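Local coordinates for Rho GTPase-activating protein 27 (Homo sapiens, PDB 3PP2) that probably switches off Rho-type GTPases, acting on CDC42 and RAC1, and may take part in clathrin-mediated endocytosis, represented here by its pleckstrin homology domain, at residues G12-T17 with I103-E108; T17-K22 with G98-I103; W31-T36 with K47-S52. One frame throughout, in Å; residues are numbered along the deposited sequence.

Two contacts lie within one curled antiparallel sheet of the pleckstrin homology domain, and the third joins that sheet to a loop. Interactions 1 and 2 are successive halves of the pairing between strand 10-21 and strand 100-104; their centres lie about 15 Å apart, and they share T17 and I103. Interaction 3 joins strand 32-39, another neighbour of strand 10-21, to the loop after strand 42-46. Its centre is about 11 Å from that of interaction 1 and about 16 Å from that of interaction 2, and along the chain it falls within the long span that both enclose. Strand 10-21 thus lies between the last strand, which leads into helix 108-122, and strand 32-39.

Interaction 1 of 3, residues G12-T17 with I103-E108; sequences GVLHRT and IQHDSE
The side chain of H15 lies beside that of Q104, both leaving the same face of the sheet, with ring and amide planes 54° apart. Q104 OE1 comes to 3.5 Å from H15 CB and 3.6 Å from H15 CG. A bend at chi2 (-91°) turns CD of Q104 off the extended path. Beneath them the two residues form an antiparallel hydrogen-bonded pair, H15 N to Q104 O (2.9 Å) and Q104 N to H15 O (2.8 Å); H15 O also receives a CA-H contact from I103 CA at 3.3 Å. L14 CD1 packs on I103 CG2 (3.7 Å). Beyond Q104 the strand pairing stops, but the edge of the H105 ring still touches across, CD2 lying 3.6 Å from V13 O. H105 ND1 accepts S107 N in the ring plane at 2.9 Å, which fixes the ring's rotation. The Q104 amide is likewise held, its NE2 by K88 O and D106 OD1, its OE1 by R87. Strand 32-39 flanks strand 10-21 through backbone bonds of L14 with S34 and R16 with S32, I103 faces L43 and F45 of strand 42-46, and S107 N-caps helix 108-122, whose I110 and W114 cover L14.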
ATOM      1  N   GLY A  12      -1.269  12.953  -7.638  1.00 16.73           N
ATOM      2  CA  GLY A  12      -1.907  11.665  -7.893  1.00 16.35           C
ATOM      3  C   GLY A  12      -3.411  11.750  -8.006  1.00 16.19           C
ATOM      4  O   GLY A  12      -3.985  12.800  -7.730  1.00 18.55           O
ATOM      5  N   VAL A  13      -4.061  10.686  -8.453  1.00 17.21           N
ATOM      6  CA  VAL A  13      -5.490  10.673  -8.483  1.00 16.44           C
ATOM      7  C   VAL A  13      -6.065  10.194  -7.133  1.00 16.37           C
ATOM      8  O   VAL A  13      -5.672   9.133  -6.631  1.00 17.53           O
ATOM      9  CB  VAL A  13      -6.027   9.855  -9.668  1.00 17.59           C
ATOM     10  CG1 VAL A  13      -7.570   9.795  -9.584  1.00 20.55           C
ATOM     11  CG2 VAL A  13      -5.561  10.431 -11.013  1.00 20.37           C
ATOM     12  N   LEU A  14      -6.982  10.965  -6.565  1.00 15.37           N
ATOM     13  CA  LEU A  14      -7.653  10.658  -5.314  1.00 14.98           C
ATOM     14  C   LEU A  14      -9.146  10.877  -5.459  1.00 15.76           C
ATOM     15  O   LEU A  14      -9.600  11.699  -6.261  1.00 17.04           O
ATOM     16  CB  LEU A  14      -7.149  11.535  -4.156  1.00 15.11           C
ATOM     17  CG  LEU A  14      -5.696  11.304  -3.755  1.00 15.35           C
ATOM     18  CD1 LEU A  14      -5.232  12.378  -2.767  1.00 18.28           C
ATOM     19  CD2 LEU A  14      -5.502   9.907  -3.205  1.00 17.87           C
ATOM     20  N   HIS A  15      -9.910  10.203  -4.611  1.00 15.27           N
ATOM     21  CA  HIS A  15     -11.322  10.486  -4.449  1.00 16.77           C
ATOM     22  C   HIS A  15     -11.484  11.565  -3.385  1.00 15.48           C
ATOM     23  O   HIS A  15     -10.791  11.582  -2.358  1.00 16.34           O
ATOM     24  CB  HIS A  15     -12.076   9.244  -4.094  1.00 16.59           C
ATOM     25  CG  HIS A  15     -12.040   8.229  -5.164  1.00 18.00           C
ATOM     26  ND1 HIS A  15     -13.090   8.014  -6.012  1.00 19.72           N
ATOM     27  CD2 HIS A  15     -11.086   7.329  -5.492  1.00 20.89           C
ATOM     28  CE1 HIS A  15     -12.775   7.035  -6.843  1.00 22.09           C
ATOM     29  NE2 HIS A  15     -11.551   6.617  -6.564  1.00 22.25           N
ATOM     30  N   ARG A  16     -12.390  12.488  -3.623  1.00 16.47           N
ATOM     31  CA  ARG A  16     -12.652  13.548  -2.640  1.00 16.51           C
ATOM     32  C   ARG A  16     -14.049  14.081  -2.752  1.00 17.19           C
ATOM     33  O   ARG A  16     -14.645  14.077  -3.849  1.00 18.42           O
ATOM     34  CB  ARG A  16     -11.624  14.680  -2.786  1.00 17.05           C
ATOM     35  CG  ARG A  16     -11.856  15.673  -3.898  1.00 18.23           C
ATOM     36  CD  ARG A  16     -11.724  15.047  -5.238  1.00 19.20           C
ATOM     37  NE  ARG A  16     -11.776  15.990  -6.349  1.00 18.46           N
ATOM     38  CZ  ARG A  16     -12.875  16.558  -6.778  1.00 20.54           C
ATOM     39  NH1 ARG A  16     -12.823  17.383  -7.842  1.00 21.28           N
ATOM     40  NH2 ARG A  16     -14.034  16.291  -6.178  1.00 21.19           N
ATOM     41  N   THR A  17     -14.551  14.594  -1.631  1.00 16.50           N
ATOM     42  CA  THR A  17     -15.780  15.361  -1.617  1.00 16.75           C
ATOM     43  C   THR A  17     -15.629  16.495  -0.613  1.00 16.07           C
ATOM     44  O   THR A  17     -15.027  16.318   0.450  1.00 17.89           O
ATOM     45  CB  THR A  17     -17.000  14.484  -1.204  1.00 18.01           C
ATOM     46  OG1 THR A  17     -18.181  15.289  -1.211  1.00 19.83           O
ATOM     47  CG2 THR A  17     -16.870  13.775   0.164  1.00 19.47           C
ATOM     48  N   ILE A 103     -11.113  12.751   1.813  1.00 15.34           N
ATOM     49  CA  ILE A 103     -10.135  12.312   0.818  1.00 14.82           C
ATOM     50  C   ILE A 103     -10.044  10.805   0.970  1.00 14.65           C
ATOM     51  O   ILE A 103      -9.967  10.301   2.099  1.00 15.61           O
ATOM     52  CB  ILE A 103      -8.744  12.975   1.029  1.00 15.50           C
ATOM     53  CG1 ILE A 103      -8.882  14.504   1.146  1.00 18.19           C
ATOM     54  CG2 ILE A 103      -7.747  12.547  -0.024  1.00 17.00           C
ATOM     55  CD1 ILE A 103      -7.602  15.173   1.594  1.00 17.95           C
ATOM     56  N   GLN A 104     -10.072  10.084  -0.146  1.00 14.90           N
ATOM     57  CA  GLN A 104     -10.146   8.611  -0.061  1.00 15.48           C
ATOM     58  C   GLN A 104      -9.455   7.943  -1.206  1.00 14.90           C
ATOM     59  O   GLN A 104      -9.369   8.482  -2.315  1.00 15.03           O
ATOM     60  CB  GLN A 104     -11.633   8.234  -0.054  1.00 16.79           C
ATOM     61  CG  GLN A 104     -11.989   6.811   0.262  1.00 16.63           C
ATOM     62  CD  GLN A 104     -12.081   5.918  -0.952  1.00 17.69           C
ATOM     63  OE1 GLN A 104     -12.380   6.371  -2.088  1.00 18.06           O
ATOM     64  NE2 GLN A 104     -11.886   4.612  -0.722  1.00 17.79           N
ATOM     65  N   HIS A 105      -9.033   6.701  -0.970  1.00 14.22           N
ATOM     66  CA  HIS A 105      -8.565   5.796  -2.024  1.00 14.95           C
ATOM     67  C   HIS A 105      -8.709   4.384  -1.493  1.00 14.95           C
ATOM     68  O   HIS A 105      -8.593   4.152  -0.308  1.00 15.71           O
ATOM     69  CB  HIS A 105      -7.122   6.084  -2.446  1.00 15.06           C
ATOM     70  CG  HIS A 105      -6.735   5.484  -3.754  1.00 13.52           C
ATOM     71  ND1 HIS A 105      -6.414   4.143  -3.896  1.00 14.62           N
ATOM     72  CD2 HIS A 105      -6.660   6.038  -4.993  1.00 15.29           C
ATOM     73  CE1 HIS A 105      -6.123   3.912  -5.166  1.00 16.15           C
ATOM     74  NE2 HIS A 105      -6.284   5.037  -5.860  1.00 17.52           N
ATOM     75  N   ASP A 106      -8.992   3.438  -2.386  1.00 16.05           N
ATOM     76  CA  ASP A 106      -9.086   2.062  -1.943  1.00 17.43           C
ATOM     77  C   ASP A 106      -7.777   1.541  -1.403  1.00 16.10           C
ATOM     78  O   ASP A 106      -7.829   0.635  -0.554  1.00 16.86           O
ATOM     79  CB  ASP A 106      -9.587   1.178  -3.075  1.00 19.54           C
ATOM     80  CG  ASP A 106     -11.015   1.456  -3.457  1.00 23.59           C
ATOM     81  OD1 ASP A 106     -11.750   2.162  -2.715  1.00 28.73           O
ATOM     82  OD2 ASP A 106     -11.377   0.972  -4.558  1.00 33.56           O
ATOM     83  N   SER A 107      -6.643   2.100  -1.837  1.00 14.52           N
ATOM     84  CA  SER A 107      -5.356   1.725  -1.279  1.00 13.97           C
ATOM     85  C   SER A 107      -5.032   2.450   0.013  1.00 13.33           C
ATOM     86  O   SER A 107      -4.801   3.652   0.002  1.00 13.50           O
ATOM     87  CB  SER A 107      -4.233   1.970  -2.253  1.00 15.12           C
ATOM     88  OG  SER A 107      -2.976   1.730  -1.639  1.00 14.87           O
ATOM     89  N   GLU A 108      -4.951   1.719   1.120  1.00 14.04           N
ATOM     90  CA  GLU A 108      -4.541   2.303   2.368  1.00 13.94           C
ATOM     91  C   GLU A 108      -3.127   2.886   2.317  1.00 13.28           C
ATOM     92  O   GLU A 108      -2.808   3.852   3.017  1.00 14.03           O
ATOM     93  CB  GLU A 108      -4.652   1.324   3.533  1.00 14.75           C
ATOM     94  CG  GLU A 108      -3.750   0.147   3.437  1.00 15.88           C
ATOM     95  CD  GLU A 108      -3.946  -0.901   4.551  1.00 16.02           C
ATOM     96  OE1 GLU A 108      -5.115  -1.287   4.793  1.00 22.76           O
ATOM     97  OE2 GLU A 108      -2.934  -1.379   5.063  1.00 15.55           O
TER

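Interaction 2 of 3, residues T17-K22 with G98-I103; sequences TKTADK and GSEYLI
T17 and L102 make an antiparallel hydrogen-bonded pair and K18 and Y101 a non-hydrogen-bonded one, before a classic beta bulge sets both T19 and A20 against E100, the strand axes running 157° apart. E100 O takes T19 N at 2.8 Å and A20 N at 3.3 Å, both from the same face of its carbonyl plane; T19 OG1 adds a weak bond. In return, E100 N reaches A20 O. T19 CG2 meets L102 CG at 3.7 Å, the two side chains crossing at about a right angle. K18 departs with CG anti to its backbone N (chi1 -169°), and its extended chain slants past the Y101 ring, CG coming within 3.7 Å of CE1. A20 CB packs on E100 CB (3.8 Å). Where the strands part, K22 N donates to S99 OG (2.9 Å, 165°), a side chain standing in for a strand carbonyl. Charged ends find partners nearby: K18 NZ with D21 OD1 (3.1 Å), K22 NZ with D97 and, in the conformer given, E100 OE1 with R25. The chemistry is that of a polar strand end: backbone bonds at E100 grip the bulge, S99 OG bonds K22 N beyond it, L102 packs on T19 on one face, and Y101 on the aliphatic chain of K18 on the other.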
ATOM      1  N   THR A  17     -14.551  14.594  -1.631  1.00 16.50           N
ATOM      2  CA  THR A  17     -15.780  15.361  -1.617  1.00 16.75           C
ATOM      3  C   THR A  17     -15.629  16.495  -0.613  1.00 16.07           C
ATOM      4  O   THR A  17     -15.027  16.318   0.450  1.00 17.89           O
ATOM      5  CB  THR A  17     -17.000  14.484  -1.204  1.00 18.01           C
ATOM      6  OG1 THR A  17     -18.181  15.289  -1.211  1.00 19.83           O
ATOM      7  CG2 THR A  17     -16.870  13.775   0.164  1.00 19.47           C
ATOM      8  N   LYS A  18     -16.241  17.618  -0.919  1.00 16.94           N
ATOM      9  CA  LYS A  18     -16.419  18.672   0.051  1.00 17.12           C
ATOM     10  C   LYS A  18     -17.559  18.240   0.960  1.00 17.11           C
ATOM     11  O   LYS A  18     -18.503  17.539   0.525  1.00 19.53           O
ATOM     12  CB  LYS A  18     -16.745  19.994  -0.646  1.00 17.75           C
ATOM     13  CG  LYS A  18     -16.702  21.207   0.240  1.00 18.97           C
ATOM     14  CD  LYS A  18     -16.776  22.505  -0.604  1.00 19.96           C
ATOM     15  CE  LYS A  18     -16.668  23.737   0.278  1.00 21.62           C
ATOM     16  NZ  LYS A  18     -16.829  24.950  -0.601  1.00 21.81           N
ATOM     17  N   THR A  19     -17.409  18.539   2.252  1.00 17.73           N
ATOM     18  CA  THR A  19     -18.438  18.213   3.251  1.00 18.57           C
ATOM     19  C   THR A  19     -18.915  19.429   4.060  1.00 19.14           C
ATOM     20  O   THR A  19     -19.976  19.372   4.658  1.00 19.40           O
ATOM     21  CB  THR A  19     -17.939  17.145   4.226  1.00 19.42           C
ATOM     22  OG1 THR A  19     -16.666  17.559   4.742  1.00 19.90           O
ATOM     23  CG2 THR A  19     -17.811  15.801   3.514  1.00 20.74           C
ATOM     24  N   ALA A  20     -18.173  20.526   4.058  1.00 18.37           N
ATOM     25  CA  ALA A  20     -18.641  21.773   4.701  1.00 18.95           C
ATOM     26  C   ALA A  20     -18.077  22.971   3.976  1.00 19.12           C
ATOM     27  O   ALA A  20     -16.922  22.922   3.482  1.00 18.94           O
ATOM     28  CB  ALA A  20     -18.252  21.814   6.152  1.00 19.83           C
ATOM     29  N   ASP A  21     -18.918  24.019   3.840  1.00 19.03           N
ATOM     30  CA  ASP A  21     -18.518  25.262   3.218  1.00 19.45           C
ATOM     31  C   ASP A  21     -18.426  26.277   4.329  1.00 19.79           C
ATOM     32  O   ASP A  21     -19.440  26.683   4.891  1.00 19.89           O
ATOM     33  CB  ASP A  21     -19.563  25.688   2.183  1.00 19.07           C
ATOM     34  CG  ASP A  21     -19.243  27.008   1.555  1.00 20.95           C
ATOM     35  OD1 ASP A  21     -18.055  27.205   1.202  1.00 24.81           O
ATOM     36  OD2 ASP A  21     -20.194  27.801   1.338  1.00 23.96           O
ATOM     37  N   LYS A  22     -17.212  26.673   4.677  1.00 20.58           N
ATOM     38  CA  LYS A  22     -17.011  27.718   5.695  1.00 22.68           C
ATOM     39  C   LYS A  22     -17.769  27.421   6.995  1.00 22.18           C
ATOM     40  O   LYS A  22     -18.393  28.315   7.603  1.00 25.89           O
ATOM     41  CB  LYS A  22     -17.339  29.096   5.153  1.00 23.44           C
ATOM     42  CG  LYS A  22     -16.453  29.474   3.977  1.00 25.77           C
ATOM     43  CD  LYS A  22     -16.787  30.847   3.448  1.00 30.96           C
ATOM     44  CE  LYS A  22     -15.876  31.190   2.320  1.00 35.44           C
ATOM     45  NZ  LYS A  22     -14.442  30.973   2.687  1.00 41.41           N
ATOM     46  N   GLY A  98     -12.965  26.858   7.924  1.00 24.71           N
ATOM     47  CA  GLY A  98     -14.019  25.969   8.338  1.00 23.74           C
ATOM     48  C   GLY A  98     -14.571  25.077   7.239  1.00 21.85           C
ATOM     49  O   GLY A  98     -15.449  24.260   7.481  1.00 22.74           O
ATOM     50  N   SER A  99     -14.090  25.221   6.025  1.00 21.32           N
ATOM     51  CA  SER A  99     -14.462  24.271   4.978  1.00 20.88           C
ATOM     52  C   SER A  99     -13.821  22.919   5.290  1.00 19.64           C
ATOM     53  O   SER A  99     -12.779  22.832   5.952  1.00 21.46           O
ATOM     54  CB  SER A  99     -14.042  24.765   3.623  1.00 20.94           C
ATOM     55  OG  SER A  99     -14.798  25.913   3.240  1.00 24.21           O
ATOM     56  N   GLU A 100     -14.499  21.875   4.880  1.00 19.30           N
ATOM     57  CA  GLU A 100     -14.086  20.523   5.209  0.50 18.82           C
ATOM     58  C   GLU A 100     -14.211  19.652   3.958  1.00 18.25           C
ATOM     59  O   GLU A 100     -15.121  19.842   3.142  1.00 17.56           O
ATOM     60  CB  GLU A 100     -14.959  19.939   6.358  0.50 19.56           C
ATOM     61  CG  GLU A 100     -14.846  20.704   7.715  0.50 20.82           C
ATOM     62  CD  GLU A 100     -15.719  20.138   8.827  0.50 23.55           C
ATOM     63  OE1 GLU A 100     -16.459  19.160   8.580  0.50 23.74           O
ATOM     64  OE2 GLU A 100     -15.657  20.682   9.961  0.50 27.35           O
ATOM     65  N   TYR A 101     -13.303  18.689   3.854  1.00 17.47           N
ATOM     66  CA  TYR A 101     -13.213  17.755   2.726  1.00 17.60           C
ATOM     67  C   TYR A 101     -12.888  16.375   3.260  1.00 17.25           C
ATOM     68  O   TYR A 101     -12.193  16.251   4.276  1.00 18.10           O
ATOM     69  CB  TYR A 101     -12.087  18.157   1.751  1.00 18.75           C
ATOM     70  CG  TYR A 101     -12.258  19.555   1.223  1.00 19.02           C
ATOM     71  CD1 TYR A 101     -12.862  19.809   0.004  1.00 21.24           C
ATOM     72  CD2 TYR A 101     -11.800  20.632   1.981  1.00 21.37           C
ATOM     73  CE1 TYR A 101     -13.034  21.102  -0.434  1.00 24.27           C
ATOM     74  CE2 TYR A 101     -11.959  21.919   1.580  1.00 24.90           C
ATOM     75  CZ  TYR A 101     -12.578  22.175   0.340  1.00 23.18           C
ATOM     76  OH  TYR A 101     -12.754  23.485  -0.077  1.00 30.32           O
ATOM     77  N   LEU A 102     -13.413  15.357   2.591  1.00 16.58           N
ATOM     78  CA  LEU A 102     -12.954  13.994   2.763  1.00 16.30           C
ATOM     79  C   LEU A 102     -12.129  13.586   1.559  1.00 15.43           C
ATOM     80  O   LEU A 102     -12.462  13.957   0.433  1.00 17.09           O
ATOM     81  CB  LEU A 102     -14.120  13.035   2.964  1.00 17.43           C
ATOM     82  CG  LEU A 102     -15.065  13.348   4.108  1.00 17.20           C
ATOM     83  CD1 LEU A 102     -16.285  12.431   4.130  1.00 19.89           C
ATOM     84  CD2 LEU A 102     -14.389  13.392   5.433  1.00 19.04           C
ATOM     85  N   ILE A 103     -11.113  12.751   1.813  1.00 15.34           N
ATOM     86  CA  ILE A 103     -10.135  12.312   0.818  1.00 14.82           C
ATOM     87  C   ILE A 103     -10.044  10.805   0.970  1.00 14.65           C
ATOM     88  O   ILE A 103      -9.967  10.301   2.099  1.00 15.61           O
ATOM     89  CB  ILE A 103      -8.744  12.975   1.029  1.00 15.50           C
ATOM     90  CG1 ILE A 103      -8.882  14.504   1.146  1.00 18.19           C
ATOM     91  CG2 ILE A 103      -7.747  12.547  -0.024  1.00 17.00           C
ATOM     92  CD1 ILE A 103      -7.602  15.173   1.594  1.00 17.95           C
TER

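Interaction 3 of 3, residues W31-T36 with K47-S52; sequences WSASWT and KDSKTS
S49 meets the oxygen end of the A33 carbonyl, and this is where the contact is tight. S49 N donates to A33 O at 2.9 Å, in the carbonyl plane and nearly straight (172°). The hydroxyl of S49 comes to the same oxygen: with chi1 at 59° OG lies between its own backbone N and carbonyl carbon, 3.0 Å from A33 O. One strand carbonyl is thus approached by both the backbone and the side chain of a single loop residue. Beside it, S34 CB rests on K47 O (3.5 Å), while S34 OG accepts from R16 NE of the adjoining strand and donates to W35 O. A water completes this part, accepting from W35 N (2.8 Å) and donating to K47 O (2.7 Å), so that it bridges strand and loop where they do not bond directly.

The other side is looser. D48, modelled in two conformations, sends its carboxylate toward S32 in the one given, but OD2 comes only to 3.6 Å from S32 OG, with no bond made. There D48 OD1 also comes to 3.3 Å from A33 O, an acceptor facing an acceptor. The same OD1 accepts from K50 N (2.9 Å), from above the carboxylate plane, closing an Asx turn at the point where the loop leaves the strand. K47 starts its side chain away from the strand and is exposed to solvent.

On its far edge strand 32-39 is bonded to strand 10-21, with A33 packing on H15 and S32 on R16. T36 and S34 lie against F45 of strand 42-46, and the loop is joined by backbone bonds of K47 with T65 and S49 with R58. W35 meets F46 and reaches the second subunit, where its ring stands edge-to-face with W35 and F63 of that subunit.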
ATOM      1  N   TRP A  31     -18.852  12.862  -4.108  1.00 22.49           N
ATOM      2  CA  TRP A  31     -17.567  12.261  -4.457  1.00 22.23           C
ATOM      3  C   TRP A  31     -17.248  12.283  -5.938  1.00 22.14           C
ATOM      4  O   TRP A  31     -18.118  11.985  -6.790  1.00 24.36           O
ATOM      5  CB  TRP A  31     -17.506  10.795  -4.016  1.00 22.40           C
ATOM      6  CG  TRP A  31     -17.516  10.506  -2.560  1.00 21.19           C
ATOM      7  CD1 TRP A  31     -18.579  10.046  -1.820  1.00 21.82           C
ATOM      8  CD2 TRP A  31     -16.385  10.499  -1.674  1.00 18.41           C
ATOM      9  NE1 TRP A  31     -18.189   9.800  -0.527  1.00 22.96           N
ATOM     10  CE2 TRP A  31     -16.849  10.072  -0.406  1.00 19.85           C
ATOM     11  CE3 TRP A  31     -15.041  10.866  -1.814  1.00 18.62           C
ATOM     12  CZ2 TRP A  31     -16.000   9.982   0.717  1.00 19.04           C
ATOM     13  CZ3 TRP A  31     -14.211  10.770  -0.727  1.00 17.34           C
ATOM     14  CH2 TRP A  31     -14.687  10.326   0.529  1.00 18.59           C
ATOM     15  N   SER A  32     -15.992  12.553  -6.239  1.00 21.68           N
ATOM     16  CA  SER A  32     -15.394  12.373  -7.553  1.00 22.16           C
ATOM     17  C   SER A  32     -13.935  11.985  -7.390  1.00 19.85           C
ATOM     18  O   SER A  32     -13.325  12.330  -6.367  1.00 19.35           O
ATOM     19  CB  SER A  32     -15.405  13.690  -8.334  1.00 24.19           C
ATOM     20  OG  SER A  32     -16.693  14.115  -8.596  1.00 31.61           O
ATOM     21  N   ALA A  33     -13.369  11.336  -8.398  1.00 19.29           N
ATOM     22  CA  ALA A  33     -11.931  11.153  -8.475  1.00 18.42           C
ATOM     23  C   ALA A  33     -11.314  12.243  -9.317  1.00 19.29           C
ATOM     24  O   ALA A  33     -11.816  12.558 -10.396  1.00 23.60           O
ATOM     25  CB  ALA A  33     -11.576   9.781  -9.073  1.00 20.97           C
ATOM     26  N   SER A  34     -10.255  12.841  -8.846  1.00 17.80           N
ATOM     27  CA  SER A  34      -9.527  13.850  -9.593  1.00 17.53           C
ATOM     28  C   SER A  34      -8.065  13.807  -9.382  1.00 16.95           C
ATOM     29  O   SER A  34      -7.591  13.335  -8.336  1.00 17.85           O
ATOM     30  CB  SER A  34     -10.015  15.260  -9.234  1.00 18.49           C
ATOM     31  OG  SER A  34      -9.552  15.698  -7.979  1.00 17.79           O
ATOM     32  N   TRP A  35      -7.336  14.305 -10.363  1.00 17.63           N
ATOM     33  CA  TRP A  35      -5.964  14.680 -10.133  1.00 17.92           C
ATOM     34  C   TRP A  35      -5.910  15.659  -8.958  1.00 17.33           C
ATOM     35  O   TRP A  35      -6.803  16.499  -8.761  1.00 17.71           O
ATOM     36  CB  TRP A  35      -5.396  15.336 -11.392  1.00 17.95           C
ATOM     37  CG  TRP A  35      -3.939  15.578 -11.420  1.00 21.38           C
ATOM     38  CD1 TRP A  35      -3.309  16.767 -11.529  1.00 22.82           C
ATOM     39  CD2 TRP A  35      -2.923  14.573 -11.335  1.00 23.66           C
ATOM     40  NE1 TRP A  35      -1.940  16.567 -11.520  1.00 24.27           N
ATOM     41  CE2 TRP A  35      -1.688  15.222 -11.410  1.00 24.37           C
ATOM     42  CE3 TRP A  35      -2.950  13.180 -11.223  1.00 26.02           C
ATOM     43  CZ2 TRP A  35      -0.480  14.525 -11.373  1.00 26.22           C
ATOM     44  CZ3 TRP A  35      -1.727  12.476 -11.162  1.00 26.20           C
ATOM     45  CH2 TRP A  35      -0.532  13.154 -11.257  1.00 25.90           C
ATOM     46  N   THR A  36      -4.858  15.502  -8.167  1.00 16.83           N
ATOM     47  CA  THR A  36      -4.632  16.222  -6.925  1.00 16.28           C
ATOM     48  C   THR A  36      -3.164  16.555  -6.879  1.00 16.09           C
ATOM     49  O   THR A  36      -2.325  15.692  -7.146  1.00 17.74           O
ATOM     50  CB  THR A  36      -5.020  15.342  -5.709  1.00 16.91           C
ATOM     51  OG1 THR A  36      -6.380  14.899  -5.856  1.00 18.40           O
ATOM     52  CG2 THR A  36      -4.899  16.091  -4.381  1.00 17.10           C
ATOM     53  N   LYS A  47     -10.631  19.443 -11.489  1.00 20.00           N
ATOM     54  CA  LYS A  47     -11.908  19.015 -11.959  0.50 20.40           C
ATOM     55  C   LYS A  47     -11.951  17.483 -12.044  1.00 20.86           C
ATOM     56  O   LYS A  47     -10.905  16.843 -12.215  1.00 20.11           O
ATOM     57  CB  LYS A  47     -12.145  19.652 -13.345  0.50 21.44           C
ATOM     58  CG  LYS A  47     -13.562  19.517 -13.891  0.50 23.23           C
ATOM     59  CD  LYS A  47     -13.671  20.181 -15.270  0.50 23.31           C
ATOM     60  CE  LYS A  47     -15.138  20.367 -15.729  0.50 25.03           C
ATOM     61  NZ  LYS A  47     -15.275  21.106 -17.027  0.50 28.18           N
ATOM     62  N   ASP A  48     -13.148  16.921 -11.940  1.00 21.01           N
ATOM     63  CA  ASP A  48     -13.380  15.480 -12.081  0.50 21.36           C
ATOM     64  C   ASP A  48     -12.608  14.908 -13.261  1.00 21.56           C
ATOM     65  O   ASP A  48     -12.653  15.481 -14.363  1.00 21.60           O
ATOM     66  CB  ASP A  48     -14.880  15.268 -12.276  0.50 21.57           C
ATOM     67  CG  ASP A  48     -15.317  13.796 -12.250  0.50 23.04           C
ATOM     68  OD1 ASP A  48     -14.483  12.855 -12.272  0.50 21.28           O
ATOM     69  OD2 ASP A  48     -16.549  13.610 -12.157  0.50 26.90           O
ATOM     70  N   SER A  49     -11.947  13.759 -13.070  1.00 21.67           N
ATOM     71  CA  SER A  49     -11.165  13.130 -14.132  1.00 23.21           C
ATOM     72  C   SER A  49     -12.031  12.348 -15.117  1.00 23.79           C
ATOM     73  O   SER A  49     -11.533  11.952 -16.146  1.00 25.48           O
ATOM     74  CB  SER A  49     -10.099  12.208 -13.562  1.00 24.61           C
ATOM     75  OG  SER A  49     -10.664  11.175 -12.774  1.00 26.78           O
ATOM     76  N   LYS A  50     -13.282  12.095 -14.793  1.00 24.36           N
ATOM     77  CA  LYS A  50     -14.096  11.280 -15.686  1.00 27.36           C
ATOM     78  C   LYS A  50     -14.930  12.127 -16.558  1.00 29.38           C
ATOM     79  O   LYS A  50     -15.373  13.187 -16.140  1.00 31.36           O
ATOM     80  CB  LYS A  50     -14.888  10.270 -14.876  1.00 27.86           C
ATOM     81  CG  LYS A  50     -13.972   9.150 -14.328  1.00 31.92           C
ATOM     82  CD  LYS A  50     -13.980   7.910 -15.155  1.00 36.45           C
ATOM     83  CE  LYS A  50     -12.861   6.950 -14.718  1.00 36.58           C
ATOM     84  NZ  LYS A  50     -13.362   5.851 -13.837  1.00 37.61           N
ATOM     85  N   THR A  51     -15.138  11.621 -17.797  1.00 30.42           N
ATOM     86  CA  THR A  51     -16.013  12.245 -18.855  1.00 31.24           C
ATOM     87  C   THR A  51     -17.510  12.115 -18.531  1.00 33.57           C
ATOM     88  O   THR A  51     -18.284  13.000 -18.794  1.00 34.43           O
ATOM     89  CB  THR A  51     -15.806  11.589 -20.224  1.00 31.42           C
ATOM     90  OG1 THR A  51     -15.918  10.165 -20.100  1.00 32.68           O
ATOM     91  CG2 THR A  51     -14.462  12.001 -20.965  1.00 30.57           C
ATOM     92  N   SER A  52     -17.876  10.993 -17.932  1.00 35.40           N
ATOM     93  CA  SER A  52     -19.249  10.710 -17.505  1.00 35.99           C
ATOM     94  C   SER A  52     -19.164  10.123 -16.105  1.00 36.82           C
ATOM     95  O   SER A  52     -18.373   9.199 -15.889  1.00 38.72           O
ATOM     96  CB  SER A  52     -19.922   9.716 -18.484  1.00 35.68           C
TER
HETATM   97  O   HOH W   1      -8.805  15.205 -12.609  1.00 19.98           O